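Local coordinates for protein transcription termination factor FttA (Methanosarcina mazei, PDB 2XR1) that probably terminates archaeal transcription by cutting nascent RNA at the polymerase exit channel, as a dimeric, two-zinc metallo-beta-lactamase nuclease with a beta-CASP domain, at residues B[258-263]-B[303-307]; B[274-278]-B[453-457]. All coordinates share one frame; numbering follows the deposited sequence.

Interaction 1. Residues B[258-263]-B[303-307]; sequences FKYGYE and KTLKH
The ring of Phe258 meets Thr304 and His307 at the end of helix 299-306. CA of Thr304 lies over one face of the ring, 4.2 Å from its centroid, as a CH-pi contact. Thr304 OG1 sits above the rim on that same side, 3.3 Å from Phe258 CD2, while its polar partner is the backbone O of Met300. The His307 ring is tilted at 50° to that of Phe258, with CE1 of Phe258 over one imidazole face, 3.6 Å from His307 CG. CD2 of Tyr262 lies over the opposite face of Phe258 near its rim, with Phe258 CE2 at the tyrosine edge, so the phenyl is sandwiched.

At the exposed margin Lys303 reaches across with CG anti to the backbone N (chi1 -165°). The chain bends only at its last torsion. NZ then comes 3.4 Å from CG of Glu263 and makes a long salt bridge, 3.8 Å, to Glu263 OE2.

His307 is fixed from within its segment. Its ND1 donates to the backbone O of Lys303 at 2.7 Å, which sets the imidazole against the helix end. Gly261, with positive phi, is the C-prime residue of a Schellman motif that ends helix 254-259. The chain turns there and brings Tyr262 under Phe258. Tyr262 OH is hydrogen-bonded to the O of Pro265.

This contact belongs to the metallo-beta-lactamase domain. It packs the ends of helices 254-259 and 299-306 together just before each segment leads into a strand, 266-268 and 308-310, which are neighbours in one mixed sheet; His307 and Val266 share backbone hydrogen bonds.

Interaction 2. Residues B[274-278]-B[453-457]; sequences DLMVL and EATAI
Leu278 sends CG anti to its backbone N (chi1 -176°), and Ile457 sets CG1 anti to its carbonyl carbon (chi1 -70°). These torsions point the two branches at each other, and Leu278 CD2 and Ile457 CD1 then meet at 4.0 Å. The motif is a nearly antiparallel helix pair: the axes of 274-278 and 453-457 run at 167° and approach to 10.5 Å. It joins helix 270-290 of the metallo-beta-lactamase domain to helix 451-460 of the beta-CASP domain.

Leu275 runs alongside Ile457, the two side chains pointing opposite ways. The methyl CD2 of Leu275 also reaches Ile457 CD1, which thus touches a methyl of each leucine. Small Ala454 lets both leucines approach its helix, with its CB 4.2 Å from Leu278 CD2. At one end Asp274 adds its CB to CG2 of Ile457, while its carboxylate OD2 is hydrogen-bonded to His461 NE2. At the other end Glu453 bends at chi2. Its OE2 is hydrogen-bonded to Thr147 and Ser145, while its CG meets the leucine.

The zinc site is near: the side chain of Leu275 is about 7 Å from that of the zinc ligand His245. The tightest approach between the two segments is made by Leu278 CD1, 3.7 Å from Glu453 CG.

The centres of interactions 1 and 2 are 20 Å apart. Along the chain their segments alternate: 258-263, 274-278, 303-307, then 453-457. Interaction 1 stays inside the metallo-beta-lactamase domain, whereas interaction 2 spans from it to the beta-CASP domain. Helices 270-290 and 299-306 follow each other in sequence and join the two contacts directly, with Leu305 CD1 packed 3.9 Å from Val277 CG2. Helix 146-157 touches both, through Leu305 and Lys306 in one and through Asp274, Val277 and Leu278 in the other. Helix 270-290 is therefore packed between helix 299-306 and the beta-CASP domain, with the zinc site closer to interaction 2.

Interaction 1. Residues B[258-263]-B[303-307]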
ATOM      1  N   PHE B 258      -4.305 -18.333  -8.616  1.00 41.06           N
ATOM      2  CA  PHE B 258      -5.517 -19.138  -8.770  1.00 43.07           C
ATOM      3  C   PHE B 258      -5.722 -20.116  -7.591  1.00 46.24           C
ATOM      4  O   PHE B 258      -6.841 -20.319  -7.110  1.00 47.89           O
ATOM      5  CB  PHE B 258      -5.505 -19.833 -10.127  1.00 42.51           C
ATOM      6  CG  PHE B 258      -5.770 -18.901 -11.257  1.00 39.84           C
ATOM      7  CD1 PHE B 258      -7.054 -18.543 -11.581  1.00 40.36           C
ATOM      8  CD2 PHE B 258      -4.752 -18.360 -11.959  1.00 36.81           C
ATOM      9  CE1 PHE B 258      -7.296 -17.697 -12.592  1.00 37.80           C
ATOM     10  CE2 PHE B 258      -5.002 -17.483 -12.985  1.00 35.88           C
ATOM     11  CZ  PHE B 258      -6.263 -17.150 -13.290  1.00 36.29           C
ATOM     12  N   LYS B 259      -4.633 -20.697  -7.116  1.00 47.07           N
ATOM     13  CA  LYS B 259      -4.720 -21.587  -5.986  1.00 50.60           C
ATOM     14  C   LYS B 259      -5.364 -20.875  -4.802  1.00 51.60           C
ATOM     15  O   LYS B 259      -6.100 -21.475  -4.033  1.00 54.57           O
ATOM     16  CB  LYS B 259      -3.338 -22.079  -5.588  1.00 51.09           C
ATOM     17  CG  LYS B 259      -3.352 -23.093  -4.457  1.00 54.75           C
ATOM     18  CD  LYS B 259      -1.935 -23.642  -4.191  1.00 56.13           C
ATOM     19  CE  LYS B 259      -1.858 -24.526  -2.948  1.00 59.67           C
ATOM     20  NZ  LYS B 259      -0.792 -25.555  -3.168  1.00 61.29           N
ATOM     21  N   TYR B 260      -5.069 -19.597  -4.673  1.00 49.73           N
ATOM     22  CA  TYR B 260      -5.558 -18.778  -3.586  1.00 50.65           C
ATOM     23  C   TYR B 260      -6.860 -18.046  -3.895  1.00 50.24           C
ATOM     24  O   TYR B 260      -7.211 -17.109  -3.172  1.00 51.02           O
ATOM     25  CB  TYR B 260      -4.489 -17.724  -3.229  1.00 48.97           C
ATOM     26  CG  TYR B 260      -3.229 -18.255  -2.582  1.00 50.92           C
ATOM     27  CD1 TYR B 260      -3.222 -19.445  -1.837  1.00 56.60           C
ATOM     28  CD2 TYR B 260      -2.046 -17.548  -2.685  1.00 50.41           C
ATOM     29  CE1 TYR B 260      -2.063 -19.914  -1.252  1.00 59.50           C
ATOM     30  CE2 TYR B 260      -0.888 -17.999  -2.109  1.00 53.17           C
ATOM     31  CZ  TYR B 260      -0.889 -19.176  -1.407  1.00 58.71           C
ATOM     32  OH  TYR B 260       0.286 -19.598  -0.830  1.00 64.19           O
ATOM     33  N   GLY B 261      -7.550 -18.422  -4.971  1.00 49.41           N
ATOM     34  CA  GLY B 261      -8.924 -17.942  -5.225  1.00 49.53           C
ATOM     35  C   GLY B 261      -9.139 -16.789  -6.206  1.00 46.76           C
ATOM     36  O   GLY B 261     -10.215 -16.211  -6.242  1.00 47.17           O
ATOM     37  N   TYR B 262      -8.114 -16.432  -6.977  1.00 43.69           N
ATOM     38  CA  TYR B 262      -8.275 -15.518  -8.094  1.00 40.90           C
ATOM     39  C   TYR B 262      -9.072 -16.213  -9.173  1.00 41.87           C
ATOM     40  O   TYR B 262      -8.894 -17.420  -9.415  1.00 42.38           O
ATOM     41  CB  TYR B 262      -6.911 -15.114  -8.651  1.00 38.31           C
ATOM     42  CG  TYR B 262      -6.980 -14.137  -9.807  1.00 35.93           C
ATOM     43  CD1 TYR B 262      -7.559 -12.894  -9.661  1.00 34.66           C
ATOM     44  CD2 TYR B 262      -6.469 -14.475 -11.056  1.00 35.85           C
ATOM     45  CE1 TYR B 262      -7.622 -12.011 -10.734  1.00 34.65           C
ATOM     46  CE2 TYR B 262      -6.515 -13.599 -12.127  1.00 33.94           C
ATOM     47  CZ  TYR B 262      -7.092 -12.374 -11.965  1.00 33.40           C
ATOM     48  OH  TYR B 262      -7.129 -11.518 -13.028  1.00 31.76           O
ATOM     49  N   GLU B 263      -9.947 -15.451  -9.821  1.00 42.28           N
ATOM     50  CA  GLU B 263     -10.821 -15.992 -10.865  1.00 44.21           C
ATOM     51  C   GLU B 263     -11.072 -15.042 -12.062  1.00 42.55           C
ATOM     52  O   GLU B 263     -12.038 -15.203 -12.812  1.00 44.10           O
ATOM     53  CB  GLU B 263     -12.133 -16.485 -10.208  1.00 47.81           C
ATOM     54  CG  GLU B 263     -12.140 -18.015 -10.043  1.00 52.81           C
ATOM     55  CD  GLU B 263     -13.199 -18.548  -9.109  1.00 61.16           C
ATOM     56  OE1 GLU B 263     -14.040 -17.762  -8.616  1.00 66.46           O
ATOM     57  OE2 GLU B 263     -13.204 -19.778  -8.865  1.00 64.71           O
ATOM     58  N   LYS B 303      -6.142 -24.229 -14.906  1.00 43.49           N
ATOM     59  CA  LYS B 303      -7.032 -23.160 -14.520  1.00 43.30           C
ATOM     60  C   LYS B 303      -6.531 -21.808 -15.020  1.00 40.40           C
ATOM     61  O   LYS B 303      -7.333 -20.971 -15.427  1.00 39.80           O
ATOM     62  CB  LYS B 303      -7.188 -23.128 -13.006  1.00 44.85           C
ATOM     63  CG  LYS B 303      -8.376 -22.288 -12.540  1.00 47.50           C
ATOM     64  CD  LYS B 303      -8.739 -22.575 -11.090  1.00 52.88           C
ATOM     65  CE  LYS B 303     -10.155 -22.108 -10.739  1.00 56.49           C
ATOM     66  NZ  LYS B 303     -10.467 -20.733 -11.256  1.00 54.80           N
ATOM     67  N   THR B 304      -5.214 -21.588 -14.989  1.00 38.66           N
ATOM     68  CA  THR B 304      -4.659 -20.351 -15.478  1.00 36.18           C
ATOM     69  C   THR B 304      -4.861 -20.222 -16.985  1.00 36.39           C
ATOM     70  O   THR B 304      -5.081 -19.098 -17.488  1.00 35.46           O
ATOM     71  CB  THR B 304      -3.146 -20.279 -15.234  1.00 35.43           C
ATOM     72  OG1 THR B 304      -2.899 -20.333 -13.833  1.00 36.43           O
ATOM     73  CG2 THR B 304      -2.537 -19.025 -15.808  1.00 30.62           C
ATOM     74  N   LEU B 305      -4.727 -21.338 -17.710  1.00 36.88           N
ATOM     75  CA  LEU B 305      -4.860 -21.297 -19.158  1.00 36.57           C
ATOM     76  C   LEU B 305      -6.316 -21.018 -19.553  1.00 38.04           C
ATOM     77  O   LEU B 305      -6.567 -20.310 -20.508  1.00 37.36           O
ATOM     78  CB  LEU B 305      -4.357 -22.605 -19.773  1.00 37.74           C
ATOM     79  CG  LEU B 305      -4.459 -22.839 -21.275  1.00 36.67           C
ATOM     80  CD1 LEU B 305      -3.679 -21.800 -22.046  1.00 29.86           C
ATOM     81  CD2 LEU B 305      -3.957 -24.256 -21.595  1.00 37.78           C
ATOM     82  N   LYS B 306      -7.275 -21.578 -18.817  1.00 40.23           N
ATOM     83  CA  LYS B 306      -8.703 -21.327 -19.068  1.00 41.09           C
ATOM     84  C   LYS B 306      -9.034 -19.871 -18.856  1.00 39.15           C
ATOM     85  O   LYS B 306     -10.033 -19.369 -19.362  1.00 39.74           O
ATOM     86  CB  LYS B 306      -9.586 -22.136 -18.117  1.00 43.58           C
ATOM     87  CG  LYS B 306      -9.771 -23.532 -18.539  1.00 48.06           C
ATOM     88  CD  LYS B 306     -10.817 -24.268 -17.698  1.00 53.33           C
ATOM     89  CE  LYS B 306     -10.220 -24.879 -16.424  1.00 55.36           C
ATOM     90  NZ  LYS B 306     -10.928 -26.088 -16.014  1.00 57.89           N
ATOM     91  N   HIS B 307      -8.206 -19.183 -18.080  1.00 37.05           N
ATOM     92  CA  HIS B 307      -8.415 -17.765 -17.843  1.00 34.95           C
ATOM     93  C   HIS B 307      -7.476 -16.904 -18.630  1.00 32.91           C
ATOM     94  O   HIS B 307      -7.463 -15.697 -18.433  1.00 32.40           O
ATOM     95  CB  HIS B 307      -8.257 -17.465 -16.339  1.00 34.84           C
ATOM     96  CG  HIS B 307      -9.352 -18.031 -15.500  1.00 35.27           C
ATOM     97  ND1 HIS B 307      -9.460 -19.376 -15.236  1.00 34.89           N
ATOM     98  CD2 HIS B 307     -10.397 -17.437 -14.878  1.00 36.32           C
ATOM     99  CE1 HIS B 307     -10.539 -19.594 -14.494  1.00 39.69           C
ATOM    100  NE2 HIS B 307     -11.119 -18.430 -14.249  1.00 40.92           N
TER

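Interaction 2. Residues B[274-278]-B[453-457]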
ATOM      1  N   ASP B 274       1.748 -19.622 -24.846  1.00 35.54           N
ATOM      2  CA  ASP B 274       2.266 -20.966 -25.114  1.00 36.98           C
ATOM      3  C   ASP B 274       3.517 -21.298 -24.291  1.00 36.04           C
ATOM      4  O   ASP B 274       3.635 -22.423 -23.755  1.00 36.72           O
ATOM      5  CB  ASP B 274       2.554 -21.104 -26.600  1.00 38.20           C
ATOM      6  CG  ASP B 274       1.278 -21.042 -27.461  1.00 41.40           C
ATOM      7  OD1 ASP B 274       0.146 -21.157 -26.908  1.00 43.77           O
ATOM      8  OD2 ASP B 274       1.412 -20.905 -28.712  1.00 44.93           O
ATOM      9  N   LEU B 275       4.429 -20.312 -24.161  1.00 33.44           N
ATOM     10  CA  LEU B 275       5.669 -20.498 -23.428  1.00 32.36           C
ATOM     11  C   LEU B 275       5.373 -20.655 -21.956  1.00 32.75           C
ATOM     12  O   LEU B 275       5.922 -21.537 -21.323  1.00 34.49           O
ATOM     13  CB  LEU B 275       6.631 -19.350 -23.676  1.00 30.52           C
ATOM     14  CG  LEU B 275       7.156 -19.273 -25.112  1.00 29.24           C
ATOM     15  CD1 LEU B 275       7.767 -17.899 -25.491  1.00 20.96           C
ATOM     16  CD2 LEU B 275       8.081 -20.439 -25.333  1.00 27.40           C
ATOM     17  N   MET B 276       4.470 -19.838 -21.434  1.00 31.97           N
ATOM     18  CA  MET B 276       4.102 -19.846 -20.036  1.00 32.54           C
ATOM     19  C   MET B 276       3.610 -21.236 -19.608  1.00 34.99           C
ATOM     20  O   MET B 276       3.984 -21.746 -18.547  1.00 36.29           O
ATOM     21  CB  MET B 276       2.996 -18.823 -19.803  1.00 31.57           C
ATOM     22  CG  MET B 276       2.283 -18.941 -18.454  1.00 34.64           C
ATOM     23  SD  MET B 276       1.312 -17.428 -18.117  1.00 41.47           S
ATOM     24  CE  MET B 276      -0.115 -17.669 -19.194  1.00 36.37           C
ATOM     25  N   VAL B 277       2.753 -21.849 -20.421  1.00 35.47           N
ATOM     26  CA  VAL B 277       2.276 -23.189 -20.099  1.00 37.24           C
ATOM     27  C   VAL B 277       3.446 -24.185 -20.086  1.00 37.87           C
ATOM     28  O   VAL B 277       3.570 -25.023 -19.185  1.00 38.66           O
ATOM     29  CB  VAL B 277       1.150 -23.641 -21.084  1.00 38.57           C
ATOM     30  CG1 VAL B 277       0.934 -25.161 -21.062  1.00 39.48           C
ATOM     31  CG2 VAL B 277      -0.149 -22.907 -20.723  1.00 37.80           C
ATOM     32  N   LEU B 278       4.303 -24.075 -21.090  1.00 37.22           N
ATOM     33  CA  LEU B 278       5.460 -24.971 -21.208  1.00 38.54           C
ATOM     34  C   LEU B 278       6.359 -24.853 -20.005  1.00 38.52           C
ATOM     35  O   LEU B 278       6.698 -25.858 -19.359  1.00 40.48           O
ATOM     36  CB  LEU B 278       6.279 -24.618 -22.442  1.00 37.96           C
ATOM     37  CG  LEU B 278       7.450 -25.544 -22.707  1.00 38.55           C
ATOM     38  CD1 LEU B 278       6.928 -26.916 -23.021  1.00 38.95           C
ATOM     39  CD2 LEU B 278       8.279 -25.008 -23.818  1.00 35.90           C
ATOM     40  N   GLU B 453      11.552 -27.766 -27.770  1.00 43.22           N
ATOM     41  CA  GLU B 453      10.123 -27.478 -27.773  1.00 42.79           C
ATOM     42  C   GLU B 453       9.846 -25.968 -27.721  1.00 40.88           C
ATOM     43  O   GLU B 453       8.921 -25.473 -28.395  1.00 40.48           O
ATOM     44  CB  GLU B 453       9.465 -28.201 -26.603  1.00 43.99           C
ATOM     45  CG  GLU B 453       7.955 -28.005 -26.447  1.00 45.34           C
ATOM     46  CD  GLU B 453       7.158 -28.312 -27.686  1.00 46.68           C
ATOM     47  OE1 GLU B 453       7.339 -29.425 -28.285  1.00 49.56           O
ATOM     48  OE2 GLU B 453       6.345 -27.431 -28.039  1.00 43.46           O
ATOM     49  N   ALA B 454      10.658 -25.225 -26.961  1.00 39.63           N
ATOM     50  CA  ALA B 454      10.529 -23.750 -26.910  1.00 38.06           C
ATOM     51  C   ALA B 454      10.812 -23.135 -28.267  1.00 37.86           C
ATOM     52  O   ALA B 454      10.207 -22.142 -28.654  1.00 37.25           O
ATOM     53  CB  ALA B 454      11.433 -23.173 -25.896  1.00 36.94           C
ATOM     54  N   THR B 455      11.722 -23.753 -29.001  1.00 38.63           N
ATOM     55  CA  THR B 455      12.114 -23.258 -30.303  1.00 38.41           C
ATOM     56  C   THR B 455      11.036 -23.558 -31.296  1.00 39.16           C
ATOM     57  O   THR B 455      10.727 -22.725 -32.118  1.00 40.08           O
ATOM     58  CB  THR B 455      13.450 -23.904 -30.754  1.00 39.22           C
ATOM     59  OG1 THR B 455      14.477 -23.612 -29.775  1.00 38.63           O
ATOM     60  CG2 THR B 455      13.856 -23.367 -32.107  1.00 38.57           C
ATOM     61  N   ALA B 456      10.476 -24.760 -31.248  1.00 40.05           N
ATOM     62  CA  ALA B 456       9.311 -25.103 -32.074  1.00 40.37           C
ATOM     63  C   ALA B 456       8.251 -23.997 -32.016  1.00 38.83           C
ATOM     64  O   ALA B 456       7.767 -23.555 -33.037  1.00 39.16           O
ATOM     65  CB  ALA B 456       8.722 -26.441 -31.633  1.00 41.35           C
ATOM     66  N   ILE B 457       7.957 -23.504 -30.819  1.00 37.65           N
ATOM     67  CA  ILE B 457       6.924 -22.486 -30.647  1.00 36.46           C
ATOM     68  C   ILE B 457       7.207 -21.235 -31.448  1.00 35.79           C
ATOM     69  O   ILE B 457       6.271 -20.609 -31.916  1.00 35.41           O
ATOM     70  CB  ILE B 457       6.704 -22.154 -29.159  1.00 35.68           C
ATOM     71  CG1 ILE B 457       6.034 -23.351 -28.481  1.00 36.62           C
ATOM     72  CG2 ILE B 457       5.831 -20.920 -29.019  1.00 34.56           C
ATOM     73  CD1 ILE B 457       6.431 -23.600 -27.083  1.00 34.50           C
TER